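Local coordinates for UDP-glucose 6-dehydrogenase (Pyrobaculum islandicum, PDB 3VTF), which probably catalyses the two-step, NAD-dependent oxidation of UDP-glucose to UDP-glucuronate in nucleotide-sugar biosynthesis, at residues F87-S90 and A91-V95; G197-R200 and A201-F204; P148-T151 and E152-A156; K220-E223 and A224-V227; L310-N313 and E314-R318. All coordinates share one frame; numbering follows the deposited sequence.

In the fold
From the N terminus the chain meets contact 1, contact 3, contact 2, contact 4 and contact 5 in that order. Each is a local turn closed before the next opens, so none nests or crosses. Contacts 1, 3 and 2 begin helices 91-96, 151-160 and 199-208 of the NAD-binding domain, beside its mixed sheet. Contact 4 starts the long helix 221-251, and E225 there bonds back to G149 and T151 of contact 3, the centres of the two contacts about 11 Å apart. G197 of contact 2 packs on both E152 and P221, joining these three turns. Contact 5 lies apart on helix 304-328, about 42 Å between centres from contact 1; contacts 3, 4 and 5 touch the second subunit.

Contact 1: F87-S90 and A91-V95; sequences FAES and AEEAV
S90 and E93 face each other across the first turn of a helix, with the glutamate carboxylate folded back beside the serine hydroxyl. The hydroxyl works in both directions. With chi1 at 72°, OG sits between the backbone N and the carbonyl carbon of S90, where it accepts from E93 N at 3.1 Å, the N-H pointing well at it (159°). It also donates to E93 OE2, 2.9 Å away, approaching from above the carboxylate plane, 40° out of it. The E93 chain, extended beyond CG, reaches back to the loop, and its OE2 ends 3.8 Å from E89 CB. S90 is thus the N-cap of helix 91-96, which follows edge strand 85-87 in the Rossmann-type NAD-binding domain. The residues have the spacing of a capping box, yet the glutamate takes the serine hydroxyl and not the backbone N of S90. Inside the turn, A94 N bonds to S90 O at 3.2 Å. On another side of the turn the two methyls A88 CB and A94 CB meet at 3.8 Å, and both also rest on V48 of strand 46-50. The remaining carboxylates have partners elsewhere: E89 turns off to a salt bridge with R61, and E92 makes one to R129 of helix 118-134. D51, predicted to bind NAD, has its side chain about 9 Å from that of A91.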
loop_
_atom_site.group_PDB
_atom_site.type_symbol
_atom_site.label_atom_id
_atom_site.label_comp_id
_atom_site.label_asym_id
_atom_site.label_seq_id
_atom_site.Cartn_x
_atom_site.Cartn_y
_atom_site.Cartn_z
ATOM N N PHE A 87 -31.578 27.020 2.178
ATOM C CA PHE A 87 -31.875 25.960 1.223
ATOM C C PHE A 87 -32.913 26.379 0.185
ATOM O O PHE A 87 -33.886 27.100 0.543
ATOM C CB PHE A 87 -32.335 24.700 1.976
ATOM C CG PHE A 87 -31.323 24.209 2.933
ATOM C CD1 PHE A 87 -30.318 23.313 2.509
ATOM C CD2 PHE A 87 -31.261 24.722 4.238
ATOM C CE1 PHE A 87 -29.327 22.905 3.407
ATOM C CE2 PHE A 87 -30.276 24.293 5.146
ATOM C CZ PHE A 87 -29.319 23.380 4.736
ATOM N N ALA A 88 -32.753 25.928 -1.077
ATOM C CA ALA A 88 -33.621 26.454 -2.173
ATOM C C ALA A 88 -34.828 25.551 -2.326
ATOM O O ALA A 88 -34.824 24.440 -1.833
ATOM C CB ALA A 88 -32.886 26.583 -3.531
ATOM N N GLU A 89 -35.839 26.035 -3.069
ATOM C CA GLU A 89 -37.007 25.210 -3.423
ATOM C C GLU A 89 -36.736 24.388 -4.655
ATOM O O GLU A 89 -37.487 23.454 -4.954
ATOM C CB GLU A 89 -38.243 26.128 -3.694
ATOM C CG GLU A 89 -38.696 26.881 -2.473
ATOM C CD GLU A 89 -39.109 25.907 -1.379
ATOM O OE1 GLU A 89 -39.752 24.864 -1.660
ATOM O OE2 GLU A 89 -38.759 26.170 -0.214
ATOM N N SER A 90 -35.645 24.682 -5.401
ATOM C CA SER A 90 -35.354 23.807 -6.548
ATOM C C SER A 90 -33.849 23.867 -6.848
ATOM O O SER A 90 -33.206 24.792 -6.398
ATOM C CB SER A 90 -36.140 24.231 -7.822
ATOM O OG SER A 90 -35.614 25.408 -8.324
ATOM N N ALA A 91 -33.340 22.865 -7.543
ATOM C CA ALA A 91 -31.877 22.869 -7.911
ATOM C C ALA A 91 -31.594 24.109 -8.710
ATOM O O ALA A 91 -30.648 24.857 -8.415
ATOM C CB ALA A 91 -31.536 21.624 -8.736
ATOM N N GLU A 92 -32.472 24.413 -9.672
ATOM C CA GLU A 92 -32.213 25.570 -10.578
ATOM C C GLU A 92 -32.151 26.888 -9.862
ATOM O O GLU A 92 -31.311 27.765 -10.171
ATOM C CB GLU A 92 -33.297 25.640 -11.664
ATOM C CG GLU A 92 -33.282 24.472 -12.633
ATOM C CD GLU A 92 -33.979 23.191 -12.148
ATOM O OE1 GLU A 92 -34.475 23.046 -10.969
ATOM O OE2 GLU A 92 -34.027 22.256 -12.981
ATOM N N GLU A 93 -33.012 27.058 -8.858
ATOM C CA GLU A 93 -32.944 28.324 -8.110
ATOM C C GLU A 93 -31.673 28.390 -7.253
ATOM O O GLU A 93 -31.170 29.496 -7.049
ATOM C CB GLU A 93 -34.137 28.487 -7.177
ATOM C CG GLU A 93 -35.491 28.676 -7.884
ATOM C CD GLU A 93 -36.628 28.356 -6.909
ATOM O OE1 GLU A 93 -36.717 29.027 -5.841
ATOM O OE2 GLU A 93 -37.360 27.370 -7.147
ATOM N N ALA A 94 -31.222 27.249 -6.676
ATOM C CA ALA A 94 -29.931 27.268 -5.902
ATOM C C ALA A 94 -28.807 27.739 -6.820
ATOM O O ALA A 94 -28.017 28.639 -6.493
ATOM C CB ALA A 94 -29.606 25.900 -5.359
ATOM N N VAL A 95 -28.752 27.127 -7.998
ATOM C CA VAL A 95 -27.726 27.484 -8.980
ATOM C C VAL A 95 -27.795 28.981 -9.357
ATOM O O VAL A 95 -26.740 29.704 -9.423
ATOM C CB VAL A 95 -27.883 26.599 -10.228
ATOM C CG1 VAL A 95 -26.891 27.007 -11.283
ATOM C CG2 VAL A 95 -27.650 25.132 -9.827
#

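Contact 2: G197-R200 and A201-F204; sequences GDER and AASF
The D198 carboxylate is brought over the start of the helix by a chi1 of 57°, which tucks CG between the backbone N and the carbonyl carbon and sets OD1 within bonding distance of A201 N. This makes D198 the N-cap of helix 199-208, the helical arm of the beta-alpha-beta unit that runs from strand 192-196 to strand 216-219. A201 N donates to D198 OD1 at 2.7 Å in a nearly straight bond (167°), entering almost in line with CG-OD1. The second oxygen, OD2, is bonded to S169 OG, so the carboxylate is held by two partners. With an alanine here, A201 N and the S169 hydroxyl would probably lose their carboxylate partner, and the first turn its side-chain cap. E199, bent at chi2, curls its end over the turn until OE2 lies 4.0 Å from A202 CB, while the extended R200 chain runs off to a cation-pi contact with W137. Backbone bonds continue the helix: A202 N to D198 O, then S203 N to E199 O at 2.9 Å. The side chains of A201 and F204 both pack on L139. F204 CB lies 3.4 Å from R200 O, the carbonyl that accepts from F204 N at 3.0 Å.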
loop_
_atom_site.group_PDB
_atom_site.type_symbol
_atom_site.label_atom_id
_atom_site.label_comp_id
_atom_site.label_asym_id
_atom_site.label_seq_id
_atom_site.Cartn_x
_atom_site.Cartn_y
_atom_site.Cartn_z
ATOM N N GLY A 197 -10.801 22.980 -15.215
ATOM C CA GLY A 197 -10.929 22.942 -16.658
ATOM C C GLY A 197 -10.273 24.208 -17.257
ATOM O O GLY A 197 -9.931 24.198 -18.404
ATOM N N ASP A 198 -10.087 25.287 -16.500
ATOM C CA ASP A 198 -9.310 26.471 -17.027
ATOM C C ASP A 198 -8.772 27.263 -15.870
ATOM O O ASP A 198 -9.072 26.938 -14.719
ATOM C CB ASP A 198 -10.195 27.379 -17.908
ATOM C CG ASP A 198 -11.465 27.881 -17.159
ATOM O OD1 ASP A 198 -11.407 28.149 -15.990
ATOM O OD2 ASP A 198 -12.547 27.894 -17.714
ATOM N N GLU A 199 -8.029 28.350 -16.151
ATOM C CA GLU A 199 -7.436 29.187 -15.100
ATOM C C GLU A 199 -8.440 29.861 -14.189
ATOM O O GLU A 199 -8.210 30.019 -12.979
ATOM C CB GLU A 199 -6.502 30.281 -15.737
ATOM C CG GLU A 199 -5.622 31.029 -14.756
ATOM C CD GLU A 199 -4.972 30.074 -13.756
ATOM O OE1 GLU A 199 -4.166 29.217 -14.219
ATOM O OE2 GLU A 199 -5.285 30.156 -12.529
ATOM N N ARG A 200 -9.549 30.277 -14.767
ATOM C CA ARG A 200 -10.517 30.998 -13.967
ATOM C C ARG A 200 -11.114 30.037 -12.942
ATOM O O ARG A 200 -11.338 30.447 -11.823
ATOM C CB ARG A 200 -11.645 31.516 -14.847
ATOM C CG ARG A 200 -12.564 32.500 -14.140
ATOM C CD ARG A 200 -13.580 33.074 -15.113
ATOM N NE ARG A 200 -14.526 33.943 -14.406
ATOM C CZ ARG A 200 -15.434 34.708 -15.006
ATOM N NH1 ARG A 200 -15.509 34.708 -16.313
ATOM N NH2 ARG A 200 -16.237 35.507 -14.267
ATOM N N ALA A 201 -11.364 28.773 -13.340
ATOM C CA ALA A 201 -11.834 27.740 -12.364
ATOM C C ALA A 201 -10.843 27.555 -11.214
ATOM O O ALA A 201 -11.245 27.495 -10.085
ATOM C CB ALA A 201 -12.067 26.412 -13.080
ATOM N N ALA A 202 -9.572 27.349 -11.542
ATOM C CA ALA A 202 -8.516 27.167 -10.549
ATOM C C ALA A 202 -8.404 28.330 -9.590
ATOM O O ALA A 202 -8.419 28.170 -8.350
ATOM C CB ALA A 202 -7.168 26.899 -11.262
ATOM N N SER A 203 -8.392 29.536 -10.140
ATOM C CA SER A 203 -8.304 30.693 -9.236
ATOM C C SER A 203 -9.569 30.829 -8.339
ATOM O O SER A 203 -9.503 31.192 -7.134
ATOM C CB SER A 203 -8.076 31.941 -10.156
ATOM O OG SER A 203 -8.259 33.018 -9.313
ATOM N N PHE A 204 -10.754 30.526 -8.888
ATOM C CA PHE A 204 -11.980 30.622 -8.076
ATOM C C PHE A 204 -11.939 29.633 -6.887
ATOM O O PHE A 204 -12.194 29.989 -5.748
ATOM C CB PHE A 204 -13.178 30.298 -8.941
ATOM C CG PHE A 204 -14.490 30.585 -8.279
ATOM C CD1 PHE A 204 -15.202 31.757 -8.585
ATOM C CD2 PHE A 204 -15.052 29.671 -7.343
ATOM C CE1 PHE A 204 -16.435 32.020 -7.946
ATOM C CE2 PHE A 204 -16.323 29.926 -6.735
ATOM C CZ PHE A 204 -16.997 31.091 -7.034
#

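Contact 3: P148-T151 and E152-A156; sequences PGTT and EGLVA
T150 and V155 are joined by backbone and by side chain, in a first turn that is wider than an alpha-helical one. The loop after strand 139-142 enters helix 151-160 of the NAD-binding domain here, and residues 152-155 form a pi-type turn. Its evidence lies in the backbone bonds, which span five residues: V155 N donates to T150 O at 2.9 Å in an almost perfectly straight bond (177°), and A156 N reaches T151 O at 3.0 Å with more bend (135°). The four-residue step that precedes them, G153 N to G149 O, is weak because of its poor angle. Water fills in where the turn is stretched, accepting from L154 N at 2.9 Å and donating weakly to G149 O. Both glycines suit the path: the backbone angles of G149 would jam a side chain against the preceding carbonyl, and a CB on G153 would collide with G149 O.

Between side chains the contact is slight: the methyls T150 CG2 and V155 CG2 cross obliquely at 4.1 Å. The T150 chi1 of -62° places its methyl opposite the backbone N and gives OG1 to the carbonyl of P147. The T150 side chain is about 7 Å from that of T107, a predicted NAD-binding residue. V155 also packs on V140 and V142 of strand 139-142, and P148 on L252 of the second subunit. V155 CB itself stands 3.5 Å from T151 O.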
loop_
_atom_site.group_PDB
_atom_site.type_symbol
_atom_site.label_atom_id
_atom_site.label_comp_id
_atom_site.label_asym_id
_atom_site.label_seq_id
_atom_site.Cartn_x
_atom_site.Cartn_y
_atom_site.Cartn_z
ATOM N N PRO A 148 -12.811 9.068 -14.599
ATOM C CA PRO A 148 -12.054 10.124 -15.256
ATOM C C PRO A 148 -12.616 10.423 -16.604
ATOM O O PRO A 148 -12.882 9.481 -17.356
ATOM C CB PRO A 148 -10.639 9.496 -15.403
ATOM C CG PRO A 148 -10.537 8.564 -14.135
ATOM C CD PRO A 148 -11.944 7.997 -14.014
ATOM N N GLY A 149 -12.776 11.703 -16.940
ATOM C CA GLY A 149 -13.371 12.070 -18.224
ATOM C C GLY A 149 -14.761 12.558 -17.996
ATOM O O GLY A 149 -15.291 13.249 -18.883
ATOM N N THR A 150 -15.382 12.270 -16.826
ATOM C CA THR A 150 -16.816 12.640 -16.667
ATOM C C THR A 150 -17.018 14.163 -16.595
ATOM O O THR A 150 -18.037 14.702 -17.098
ATOM C CB THR A 150 -17.380 12.021 -15.340
ATOM O OG1 THR A 150 -17.289 10.606 -15.457
ATOM C CG2 THR A 150 -18.830 12.369 -15.053
ATOM N N THR A 151 -16.092 14.870 -15.949
ATOM C CA THR A 151 -16.242 16.330 -15.701
ATOM C C THR A 151 -16.241 17.126 -17.030
ATOM O O THR A 151 -17.181 17.916 -17.280
ATOM C CB THR A 151 -15.169 16.885 -14.742
ATOM O OG1 THR A 151 -15.329 16.230 -13.448
ATOM C CG2 THR A 151 -15.337 18.425 -14.523
ATOM N N GLU A 152 -15.262 16.873 -17.883
ATOM C CA GLU A 152 -15.154 17.645 -19.119
ATOM C C GLU A 152 -15.986 16.988 -20.187
ATOM O O GLU A 152 -16.180 17.581 -21.243
ATOM C CB GLU A 152 -13.690 17.651 -19.592
ATOM C CG GLU A 152 -12.923 18.587 -18.670
ATOM C CD GLU A 152 -11.477 18.573 -19.048
ATOM O OE1 GLU A 152 -10.933 17.449 -19.030
ATOM O OE2 GLU A 152 -10.945 19.656 -19.341
ATOM N N GLY A 153 -16.410 15.732 -19.957
ATOM C CA GLY A 153 -17.274 15.047 -20.949
ATOM C C GLY A 153 -18.739 15.181 -20.630
ATOM O O GLY A 153 -19.319 16.244 -20.847
ATOM N N LEU A 154 -19.314 14.149 -20.006
ATOM C CA LEU A 154 -20.715 14.150 -19.685
ATOM C C LEU A 154 -21.218 15.455 -19.006
ATOM O O LEU A 154 -22.227 16.021 -19.416
ATOM C CB LEU A 154 -21.020 12.943 -18.762
ATOM C CG LEU A 154 -22.375 13.003 -18.019
ATOM C CD1 LEU A 154 -23.490 12.975 -19.047
ATOM C CD2 LEU A 154 -22.582 11.855 -17.072
ATOM N N VAL A 155 -20.551 15.904 -17.918
ATOM C CA VAL A 155 -21.060 17.049 -17.122
ATOM C C VAL A 155 -20.970 18.350 -17.956
ATOM O O VAL A 155 -22.003 19.039 -18.067
ATOM C CB VAL A 155 -20.253 17.207 -15.784
ATOM C CG1 VAL A 155 -20.461 18.580 -15.130
ATOM C CG2 VAL A 155 -20.575 16.044 -14.798
ATOM N N ALA A 156 -19.834 18.624 -18.601
ATOM C CA ALA A 156 -19.727 19.847 -19.426
ATOM C C ALA A 156 -20.749 19.817 -20.542
ATOM O O ALA A 156 -21.311 20.852 -20.887
ATOM C CB ALA A 156 -18.326 20.037 -19.988
HETATM O O HOH W 1 -17.991 11.541 -20.091
#

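Contact 4: K220-E223 and A224-V227; sequences KPRE and AELV
K220 O accepts from A224 N at 3.1 Å, the first of four successive alpha-helical bonds that continue through P221 O to E225 N and R222 O to L226 N and finish with V227 N on E223 O at 2.9 Å. K220 stands at the N-cap, and P221, which has no N-H to give, takes the first helical position. The extended E223 side chain reaches back so that its OE1 accepts from K220 N at 2.9 Å, 27° out of the carboxylate plane on the anti side, as in one half of a capping box; the lysine side chain, having no acceptor, cannot supply the other half. This turn opens helix 221-251, the long helix that follows edge strand 216-219 of the mixed sheet, probably linking the NAD-binding and central domains, and lies against the second subunit. E225, chi1 -70° and then extended, runs back along the first turn with CG 3.3 Å from P221 O. Its buried carboxylate is gripped from the neighbouring turn, OE1 by G149 N and OE2 by T151 OG1. A leucine in its place would probably leave both of these donors without an acceptor and cut the polar tie between the two turns. R222 CG passes close to E225 OE1, but the charged ends part, NE being 5.7 Å from that oxygen, and NH1 bonds to L252 O of the second subunit. V227 CG2 sits 3.2 Å from E223 O, and its side chain touches the substrate-binding F176.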
loop_
_atom_site.group_PDB
_atom_site.type_symbol
_atom_site.label_atom_id
_atom_site.label_comp_id
_atom_site.label_asym_id
_atom_site.label_seq_id
_atom_site.Cartn_x
_atom_site.Cartn_y
_atom_site.Cartn_z
ATOM N N LYS A 220 -4.982 18.656 -14.063
ATOM C CA LYS A 220 -6.072 18.447 -15.023
ATOM C C LYS A 220 -7.291 17.764 -14.398
ATOM O O LYS A 220 -7.150 16.996 -13.467
ATOM C CB LYS A 220 -5.601 17.596 -16.187
ATOM C CG LYS A 220 -4.281 17.999 -16.810
ATOM C CD LYS A 220 -4.007 17.138 -18.028
ATOM C CE LYS A 220 -2.834 17.636 -18.844
ATOM N NZ LYS A 220 -2.496 16.619 -19.870
ATOM N N PRO A 221 -8.480 17.992 -14.951
ATOM C CA PRO A 221 -9.686 17.391 -14.394
ATOM C C PRO A 221 -9.590 15.858 -14.392
ATOM O O PRO A 221 -9.987 15.245 -13.430
ATOM C CB PRO A 221 -10.776 17.886 -15.339
ATOM C CG PRO A 221 -10.308 19.235 -15.723
ATOM C CD PRO A 221 -8.824 19.047 -15.920
ATOM N N ARG A 222 -9.039 15.270 -15.436
ATOM C CA ARG A 222 -8.852 13.829 -15.477
ATOM C C ARG A 222 -7.909 13.303 -14.387
ATOM O O ARG A 222 -8.142 12.235 -13.854
ATOM C CB ARG A 222 -8.359 13.386 -16.848
ATOM C CG ARG A 222 -9.460 13.080 -17.827
ATOM C CD ARG A 222 -8.914 12.600 -19.160
ATOM N NE ARG A 222 -10.014 12.433 -20.081
ATOM C CZ ARG A 222 -9.995 11.706 -21.185
ATOM N NH1 ARG A 222 -8.917 11.050 -21.564
ATOM N NH2 ARG A 222 -11.084 11.646 -21.920
ATOM N N GLU A 223 -6.829 14.025 -14.118
ATOM C CA GLU A 223 -5.894 13.630 -13.075
ATOM C C GLU A 223 -6.537 13.659 -11.708
ATOM O O GLU A 223 -6.469 12.691 -10.991
ATOM C CB GLU A 223 -4.666 14.521 -13.091
ATOM C CG GLU A 223 -3.822 14.335 -14.323
ATOM C CD GLU A 223 -2.788 15.413 -14.527
ATOM O OE1 GLU A 223 -3.001 16.553 -14.117
ATOM O OE2 GLU A 223 -1.762 15.103 -15.112
ATOM N N ALA A 224 -7.247 14.735 -11.404
ATOM C CA ALA A 224 -8.006 14.818 -10.144
ATOM C C ALA A 224 -9.038 13.673 -10.021
ATOM O O ALA A 224 -9.193 13.076 -8.941
ATOM C CB ALA A 224 -8.679 16.166 -10.106
ATOM N N GLU A 225 -9.768 13.316 -11.122
ATOM C CA GLU A 225 -10.720 12.230 -11.024
ATOM C C GLU A 225 -10.007 10.924 -10.745
ATOM O O GLU A 225 -10.501 10.092 -9.953
ATOM C CB GLU A 225 -11.539 12.115 -12.386
ATOM C CG GLU A 225 -12.487 13.365 -12.495
ATOM C CD GLU A 225 -13.024 13.585 -13.952
ATOM O OE1 GLU A 225 -12.303 13.378 -14.954
ATOM O OE2 GLU A 225 -14.231 13.926 -14.069
ATOM N N LEU A 226 -8.880 10.707 -11.428
ATOM C CA LEU A 226 -8.106 9.450 -11.186
ATOM C C LEU A 226 -7.487 9.391 -9.752
ATOM O O LEU A 226 -7.433 8.301 -9.086
ATOM C CB LEU A 226 -6.995 9.326 -12.205
ATOM C CG LEU A 226 -6.213 7.974 -12.186
ATOM C CD1 LEU A 226 -7.218 6.870 -12.314
ATOM C CD2 LEU A 226 -5.276 7.940 -13.355
ATOM N N VAL A 227 -7.112 10.554 -9.202
ATOM C CA VAL A 227 -6.592 10.575 -7.815
ATOM C C VAL A 227 -7.579 9.998 -6.864
ATOM O O VAL A 227 -7.230 9.259 -5.938
ATOM C CB VAL A 227 -6.258 12.047 -7.347
ATOM C CG1 VAL A 227 -5.964 12.085 -5.858
ATOM C CG2 VAL A 227 -5.039 12.593 -8.091
#

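Contact 5: L310-N313 and E314-R318; sequences LRVN and EYMPR
L310 and E314 are linked first by the backbone, E314 N donating to L310 O at 2.9 Å. The same four-residue step joins Y315 N to R311 O and M316 N to V312 O, the latter at 3.2 Å; Y315 N also makes a weak bond to V312 O. The pattern breaks at P317, whose nitrogen has no hydrogen: its CD lies 3.2 Å from N313 O, where a helical N-H would otherwise approach, and the helix kinks there.

Among side chains, the apolar meeting is V312 CG1 with M316 SD at 4.3 Å. The M316 chain, bent at chi2 (-45°) and again at chi3, folds back and puts CG beside V312 O. E314 starts the same way but stays extended beyond CG, lying alongside the preceding turn with CG 3.4 Å from L310 O.

A water bridges the turn, donating to R311 O at 2.7 Å and accepting from R318 NH1 at 3.2 Å, in the plane of the guanidinium. Separately, R318 NH2 lies at the edge of the Y315 ring, in its plane.

The turn borders the substrate site: the N313 side chain is about 7 Å from the bound UDP-glucose, and M316 lies near G277, a predicted substrate-binding residue. Around helix 304-328, L310 packs on helix 285-298, V312, Y315 and M316 on helix 221-251, P317 on helix 354-364, and R311 and V312 against the second subunit.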
loop_
_atom_site.group_PDB
_atom_site.type_symbol
_atom_site.label_atom_id
_atom_site.label_comp_id
_atom_site.label_asym_id
_atom_site.label_seq_id
_atom_site.Cartn_x
_atom_site.Cartn_y
_atom_site.Cartn_z
ATOM N N LEU A 310 -10.877 -7.129 -4.631
ATOM C CA LEU A 310 -12.292 -7.453 -4.398
ATOM C C LEU A 310 -12.519 -8.956 -4.151
ATOM O O LEU A 310 -13.402 -9.318 -3.364
ATOM C CB LEU A 310 -13.174 -7.037 -5.610
ATOM C CG LEU A 310 -13.881 -5.685 -5.580
ATOM C CD1 LEU A 310 -14.940 -5.563 -6.711
ATOM C CD2 LEU A 310 -14.521 -5.373 -4.208
ATOM N N ARG A 311 -11.763 -9.821 -4.831
ATOM C CA ARG A 311 -11.903 -11.278 -4.546
ATOM C C ARG A 311 -11.660 -11.581 -3.048
ATOM O O ARG A 311 -12.414 -12.339 -2.389
ATOM C CB ARG A 311 -10.904 -11.998 -5.392
ATOM C CG ARG A 311 -10.750 -13.475 -5.114
ATOM C CD ARG A 311 -9.634 -14.149 -5.956
ATOM N NE ARG A 311 -9.309 -15.445 -5.358
ATOM C CZ ARG A 311 -9.818 -16.584 -5.818
ATOM N NH1 ARG A 311 -10.635 -16.512 -6.860
ATOM N NH2 ARG A 311 -9.539 -17.775 -5.260
ATOM N N VAL A 312 -10.584 -11.033 -2.495
ATOM C CA VAL A 312 -10.299 -11.244 -1.047
ATOM C C VAL A 312 -11.418 -10.682 -0.228
ATOM O O VAL A 312 -11.914 -11.327 0.671
ATOM C CB VAL A 312 -8.945 -10.589 -0.710
ATOM C CG1 VAL A 312 -8.729 -10.524 0.832
ATOM C CG2 VAL A 312 -7.858 -11.386 -1.386
ATOM N N ASN A 313 -11.901 -9.464 -0.573
ATOM C CA ASN A 313 -12.938 -8.851 0.248
ATOM C C ASN A 313 -14.195 -9.664 0.257
ATOM O O ASN A 313 -14.888 -9.772 1.308
ATOM C CB ASN A 313 -13.214 -7.424 -0.268
ATOM C CG ASN A 313 -13.945 -6.572 0.735
ATOM O OD1 ASN A 313 -15.074 -6.080 0.507
ATOM N ND2 ASN A 313 -13.303 -6.367 1.841
ATOM N N GLU A 314 -14.542 -10.237 -0.902
ATOM C CA GLU A 314 -15.817 -10.953 -0.942
ATOM C C GLU A 314 -15.707 -12.282 -0.186
ATOM O O GLU A 314 -16.688 -12.823 0.265
ATOM C CB GLU A 314 -16.145 -11.226 -2.434
ATOM C CG GLU A 314 -16.721 -9.959 -3.089
ATOM C CD GLU A 314 -16.695 -10.020 -4.641
ATOM O OE1 GLU A 314 -16.042 -10.930 -5.208
ATOM O OE2 GLU A 314 -17.274 -9.132 -5.303
ATOM N N TYR A 315 -14.487 -12.802 -0.107
ATOM C CA TYR A 315 -14.211 -14.072 0.580
ATOM C C TYR A 315 -14.323 -13.998 2.100
ATOM O O TYR A 315 -14.832 -14.965 2.749
ATOM C CB TYR A 315 -12.796 -14.542 0.214
ATOM C CG TYR A 315 -12.348 -15.828 0.914
ATOM C CD1 TYR A 315 -12.920 -17.056 0.533
ATOM C CD2 TYR A 315 -11.298 -15.830 1.892
ATOM C CE1 TYR A 315 -12.500 -18.253 1.111
ATOM C CE2 TYR A 315 -10.850 -17.027 2.484
ATOM C CZ TYR A 315 -11.453 -18.244 2.053
ATOM O OH TYR A 315 -11.044 -19.462 2.568
ATOM N N MET A 316 -13.849 -12.883 2.702
ATOM C CA MET A 316 -13.718 -12.831 4.150
ATOM C C MET A 316 -15.018 -13.167 4.930
ATOM O O MET A 316 -14.940 -13.941 5.920
ATOM C CB MET A 316 -13.121 -11.464 4.636
ATOM C CG MET A 316 -11.689 -11.250 4.096
ATOM S SD MET A 316 -10.509 -12.574 4.143
ATOM C CE MET A 316 -9.982 -12.651 5.860
ATOM N N PRO A 317 -16.173 -12.547 4.584
ATOM C CA PRO A 317 -17.386 -12.872 5.362
ATOM C C PRO A 317 -17.838 -14.358 5.213
ATOM O O PRO A 317 -18.339 -14.959 6.178
ATOM C CB PRO A 317 -18.475 -11.978 4.743
ATOM C CG PRO A 317 -17.697 -10.879 4.059
ATOM C CD PRO A 317 -16.429 -11.473 3.591
ATOM N N ARG A 318 -17.650 -14.933 4.029
ATOM C CA ARG A 318 -17.919 -16.366 3.819
ATOM C C ARG A 318 -16.968 -17.160 4.706
ATOM O O ARG A 318 -17.363 -18.166 5.327
ATOM C CB ARG A 318 -17.701 -16.768 2.332
ATOM C CG ARG A 318 -18.814 -16.304 1.380
ATOM C CD ARG A 318 -18.515 -16.367 -0.141
ATOM N NE ARG A 318 -17.518 -17.377 -0.542
ATOM C CZ ARG A 318 -16.429 -17.156 -1.331
ATOM N NH1 ARG A 318 -16.157 -15.946 -1.843
ATOM N NH2 ARG A 318 -15.588 -18.161 -1.642
HETATM O O HOH W 2 -13.984 -14.259 -3.494
#